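Local coordinates for guanine nucleotide exchange protein (PDB 1XT0) that probably acts as a guanine nucleotide exchange factor for ADP-ribosylation factors, this fragment being its all-helical N-terminal Sec7 domain, at residues A[88-93]-A[183-188]; A[146-151]-A[187-192]. One frame throughout, in Å; residues are numbered along the deposited sequence.

Interaction 1 (A[88-93]-A[183-188]); sequences SFVEGL and EELYSE
Val90 spreads its two methyls over the facing helix: CG1, anti to the backbone N (chi1 173°), lies along Glu188, while CG2, anti to the carbonyl carbon, turns toward Leu185. Glu188 runs extended from CB past Val90 in the opposite direction, which carries its carboxylate to the start of helix 89-99. Val90 CG1 sits 3.6 Å from Glu188 CB, and Val90 CG2 lies equally close to Leu185 CG. Leu185 CD1 also reaches Phe89 CD2 at 4.0 Å.

Polar groups border this apolar patch. Ser88 is the N-cap and forms a capping box with Glu91: Ser88 N gives its hydrogen to Glu91 OE2 at 2.7 Å, arriving from above the carboxylate plane. Ser88 OG accepts from Glu91 N and donates to Glu188 OE2, although its uncertain placement in the model leaves both bonds less sure. A water, accepting from Val90 N, donates to Glu188 OE1 at 2.7 Å and so links that oxygen to the first turn of the other helix. Glu91 OE1 approaches Glu188 OE2 to 3.2 Å with the carboxylate planes 72° apart; crowding of two acids may raise the pKa of one, while the nearby helix N terminus would offset some of the negative charge.

The axes of segments 89-93 and 183-188 approach to 9.9 Å, with 42° between their directions, joining helices 89-99 and 179-191 of the all-helical Sec7 domain. Phe89 and Leu185 both continue onto Leu137 and Thr141 of helix 131-147, and the Phe89 ring meets Tyr120 of helix 106-123 edge-to-face.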
# COMPACT_ATOMS: atom_id res chain seq x y z
N SER A 88 -12.69 1.41 -7.74
CA SER A 88 -12.51 2.83 -7.46
C SER A 88 -11.22 3.15 -6.70
O SER A 88 -10.63 2.27 -6.05
CB SER A 88 -13.68 3.36 -6.65
OG SER A 88 -13.53 2.97 -5.30
N PHE A 89 -10.80 4.41 -6.78
CA PHE A 89 -9.59 4.87 -6.11
C PHE A 89 -9.68 4.55 -4.61
O PHE A 89 -8.76 3.99 -4.03
CB PHE A 89 -9.45 6.39 -6.29
CG PHE A 89 -8.26 6.98 -5.57
CD1 PHE A 89 -7.00 6.93 -6.14
CD2 PHE A 89 -8.41 7.56 -4.32
CE1 PHE A 89 -5.90 7.46 -5.48
CE2 PHE A 89 -7.31 8.09 -3.65
CZ PHE A 89 -6.05 8.04 -4.23
N VAL A 90 -10.81 4.90 -4.00
CA VAL A 90 -11.04 4.66 -2.58
C VAL A 90 -11.01 3.17 -2.24
O VAL A 90 -10.39 2.77 -1.26
CB VAL A 90 -12.41 5.28 -2.13
CG1 VAL A 90 -12.73 4.88 -0.69
CG2 VAL A 90 -12.35 6.81 -2.25
N GLU A 91 -11.67 2.35 -3.05
CA GLU A 91 -11.69 0.91 -2.84
C GLU A 91 -10.27 0.37 -2.93
O GLU A 91 -9.87 -0.50 -2.17
CB GLU A 91 -12.59 0.23 -3.88
CG GLU A 91 -14.07 0.54 -3.71
CD GLU A 91 -14.88 0.52 -5.01
OE1 GLU A 91 -16.06 0.90 -4.96
OE2 GLU A 91 -14.34 0.14 -6.07
N GLY A 92 -9.51 0.91 -3.87
CA GLY A 92 -8.14 0.48 -4.05
C GLY A 92 -7.27 0.83 -2.86
O GLY A 92 -6.50 -0.00 -2.38
N LEU A 93 -7.39 2.07 -2.39
CA LEU A 93 -6.60 2.51 -1.25
C LEU A 93 -7.00 1.71 -0.01
O LEU A 93 -6.14 1.30 0.78
CB LEU A 93 -6.80 4.01 -1.02
CG LEU A 93 -5.98 4.64 0.12
CD1 LEU A 93 -4.50 4.26 -0.00
CD2 LEU A 93 -6.16 6.13 0.07
N GLU A 183 -16.57 14.11 -5.69
CA GLU A 183 -17.84 13.96 -4.97
C GLU A 183 -17.99 12.48 -4.64
O GLU A 183 -18.42 12.12 -3.55
CB GLU A 183 -19.02 14.43 -5.82
CG GLU A 183 -18.91 15.86 -6.30
CD GLU A 183 -20.06 16.28 -7.21
OE1 GLU A 183 -20.02 17.41 -7.74
OE2 GLU A 183 -21.00 15.47 -7.39
N GLU A 184 -17.63 11.62 -5.60
CA GLU A 184 -17.71 10.17 -5.42
C GLU A 184 -16.73 9.71 -4.34
O GLU A 184 -17.07 8.92 -3.48
CB GLU A 184 -17.36 9.45 -6.73
CG GLU A 184 -17.57 7.93 -6.67
CD GLU A 184 -16.99 7.20 -7.87
OE1 GLU A 184 -17.11 7.72 -9.00
OE2 GLU A 184 -16.41 6.11 -7.69
N LEU A 185 -15.50 10.23 -4.40
CA LEU A 185 -14.47 9.89 -3.43
C LEU A 185 -14.92 10.26 -2.02
O LEU A 185 -14.80 9.46 -1.10
CB LEU A 185 -13.18 10.63 -3.79
CG LEU A 185 -11.91 10.36 -2.97
CD1 LEU A 185 -10.69 10.79 -3.78
CD2 LEU A 185 -11.97 11.07 -1.63
N TYR A 186 -15.44 11.48 -1.87
CA TYR A 186 -15.92 11.99 -0.58
C TYR A 186 -17.03 11.10 -0.00
O TYR A 186 -17.06 10.85 1.20
CB TYR A 186 -16.46 13.42 -0.75
CG TYR A 186 -16.87 14.11 0.55
CD1 TYR A 186 -15.97 14.93 1.23
CD2 TYR A 186 -18.15 13.94 1.08
CE1 TYR A 186 -16.34 15.58 2.41
CE2 TYR A 186 -18.53 14.58 2.26
CZ TYR A 186 -17.62 15.40 2.93
OH TYR A 186 -17.99 16.03 4.10
N SER A 187 -17.94 10.65 -0.86
CA SER A 187 -19.06 9.81 -0.44
C SER A 187 -18.62 8.42 0.00
O SER A 187 -19.22 7.83 0.90
CB SER A 187 -20.09 9.66 -1.58
OG SER A 187 -20.74 10.89 -1.85
N GLU A 188 -17.57 7.90 -0.64
CA GLU A 188 -17.07 6.57 -0.28
C GLU A 188 -16.40 6.55 1.09
O GLU A 188 -16.73 5.71 1.93
CB GLU A 188 -16.09 6.07 -1.35
CG GLU A 188 -16.77 5.42 -2.53
CD GLU A 188 -15.78 4.98 -3.60
OE1 GLU A 188 -15.36 5.83 -4.42
OE2 GLU A 188 -15.41 3.78 -3.61
O HOH W 1 -13.00 6.77 -5.37

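Interaction 2 (A[146-151]-A[187-192]); sequences TDLHNP and SEIKAK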
# COMPACT_ATOMS: atom_id res chain seq x y z
N THR A 146 -9.78 10.22 8.68
CA THR A 146 -9.64 10.51 10.10
C THR A 146 -10.56 11.62 10.58
O THR A 146 -11.32 11.45 11.54
CB THR A 146 -8.21 10.94 10.46
OG1 THR A 146 -7.27 10.04 9.87
CG2 THR A 146 -8.03 10.96 11.97
N ASP A 147 -10.49 12.76 9.90
CA ASP A 147 -11.28 13.92 10.27
C ASP A 147 -12.81 13.80 10.20
O ASP A 147 -13.50 14.18 11.15
CB ASP A 147 -10.80 15.14 9.47
CG ASP A 147 -9.38 15.54 9.85
OD1 ASP A 147 -9.07 15.51 11.05
OD2 ASP A 147 -8.59 15.90 8.95
N LEU A 148 -13.33 13.27 9.11
CA LEU A 148 -14.78 13.12 8.97
C LEU A 148 -15.41 12.20 10.01
O LEU A 148 -16.60 12.30 10.30
CB LEU A 148 -15.13 12.57 7.58
CG LEU A 148 -15.12 13.50 6.37
CD1 LEU A 148 -15.53 12.72 5.13
CD2 LEU A 148 -16.07 14.66 6.60
N HIS A 149 -14.61 11.30 10.59
CA HIS A 149 -15.16 10.37 11.56
C HIS A 149 -14.80 10.58 13.03
O HIS A 149 -15.16 9.76 13.87
CB HIS A 149 -14.81 8.94 11.13
CG HIS A 149 -15.47 8.53 9.85
ND1 HIS A 149 -14.80 8.52 8.64
CD2 HIS A 149 -16.75 8.19 9.57
CE1 HIS A 149 -15.64 8.18 7.68
NE2 HIS A 149 -16.82 7.97 8.22
N ASN A 150 -14.11 11.68 13.33
CA ASN A 150 -13.74 11.98 14.71
C ASN A 150 -14.99 12.46 15.45
O ASN A 150 -15.59 13.47 15.09
CB ASN A 150 -12.67 13.07 14.75
CG ASN A 150 -12.17 13.34 16.16
OD1 ASN A 150 -12.97 13.57 17.07
ND2 ASN A 150 -10.86 13.30 16.35
N PRO A 151 -15.38 11.73 16.51
CA PRO A 151 -16.56 12.05 17.33
C PRO A 151 -16.49 13.38 18.09
O PRO A 151 -17.52 14.01 18.34
CB PRO A 151 -16.66 10.86 18.29
CG PRO A 151 -15.92 9.76 17.58
CD PRO A 151 -14.75 10.50 16.99
N SER A 187 -17.94 10.65 -0.86
CA SER A 187 -19.06 9.81 -0.44
C SER A 187 -18.62 8.42 0.00
O SER A 187 -19.22 7.83 0.90
CB SER A 187 -20.09 9.66 -1.58
OG SER A 187 -20.74 10.89 -1.85
N GLU A 188 -17.57 7.90 -0.64
CA GLU A 188 -17.07 6.57 -0.28
C GLU A 188 -16.40 6.55 1.09
O GLU A 188 -16.73 5.71 1.93
CB GLU A 188 -16.09 6.07 -1.35
CG GLU A 188 -16.77 5.42 -2.53
CD GLU A 188 -15.78 4.98 -3.60
OE1 GLU A 188 -15.36 5.83 -4.42
OE2 GLU A 188 -15.41 3.78 -3.61
N ILE A 189 -15.48 7.47 1.31
CA ILE A 189 -14.79 7.53 2.58
C ILE A 189 -15.75 7.92 3.70
O ILE A 189 -15.67 7.40 4.81
CB ILE A 189 -13.60 8.51 2.54
CG1 ILE A 189 -12.86 8.49 3.88
CG2 ILE A 189 -14.09 9.91 2.22
CD1 ILE A 189 -12.29 7.14 4.23
N LYS A 190 -16.69 8.82 3.39
CA LYS A 190 -17.67 9.26 4.38
C LYS A 190 -18.61 8.14 4.76
O LYS A 190 -19.03 8.03 5.91
CB LYS A 190 -18.51 10.42 3.84
CG LYS A 190 -19.65 10.82 4.77
CD LYS A 190 -20.68 11.68 4.06
CE LYS A 190 -21.92 11.89 4.92
NZ LYS A 190 -23.02 12.53 4.15
N ALA A 191 -18.95 7.30 3.79
CA ALA A 191 -19.86 6.20 4.04
C ALA A 191 -19.14 4.98 4.60
O ALA A 191 -19.76 4.16 5.28
CB ALA A 191 -20.58 5.83 2.76
N LYS A 192 -17.85 4.86 4.32
CA LYS A 192 -17.09 3.69 4.77
C LYS A 192 -15.64 3.99 5.14
O LYS A 192 -14.76 4.01 4.28
CB LYS A 192 -17.13 2.62 3.69
CG LYS A 192 -16.59 1.26 4.10
CD LYS A 192 -16.73 0.28 2.94
CE LYS A 192 -16.37 -1.13 3.35
NZ LYS A 192 -16.58 -2.06 2.20
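Leu148 and His149 occupy the middle of a type I beta turn running from Asp147 to Asn150, and this turn brings Leu148 CA to 6.7 Å from Lys190 CA in the last turn of helix 179-191. The sequence from Thr146 to Pro151 belongs to a conserved motif of Sec7 domains that in relatives borders the groove receiving the GTPase, so the contact probably lies beside that surface.

His149 makes the polar link. Its CG stands anti to the carbonyl carbon (chi1 -65°), and the imidazole points its edge at the helix end, where two successive backbone carbonyls lie near the ring plane. NE2 donates to Lys190 O at 3.2 Å, a moderately bent bond with 148° at the hydrogen; the nitrogen approaches the carbonyl from above its plane, well off straight line with C=O. The neighbouring ring carbon comes close to the next oxygen back, His149 CE1 lying 3.0 Å from Ile189 O. At the other ring nitrogen, ND1 is bonded to Asn145 O of helix 131-147. Bonds at both nitrogens thus fix the rotation of the ring and link the Asp147-Asn150 turn and Asn145 to the end of helix 179-191, and Pro193, just beyond the helix, packs against the imidazole.

Leu148 supplies the apolar part. Its branch crosses the base of Lys190 at about a right angle, whereas the extended lysine chain leads its amino group away from the turn. One methyl serves two residues: Leu148 CD1 is 4.0 Å from Lys190 CB and 4.3 Å from Ile189 CG2.

From the N terminus the chain first passes residues 88-93, at the start of helix 89-99, then continues through helices 106-123 and 131-147 to the turn at 146-151, and finally reaches helix 179-191, which receives both contacts. Interaction 1 closes the longer loop, spanning 89 residues between its segments, and interaction 2 a shorter one of 35. The two loops overlap, because interaction 2 opens within the first and ends a little beyond it, sharing Ser187 and Glu188. Helix 179-191 is therefore tied to helix 89-99 and, near its C-terminal end, to the Asp147-Asn150 turn. The contacts meet where Tyr186 OH lies 3.4 Å from Leu148 CD2.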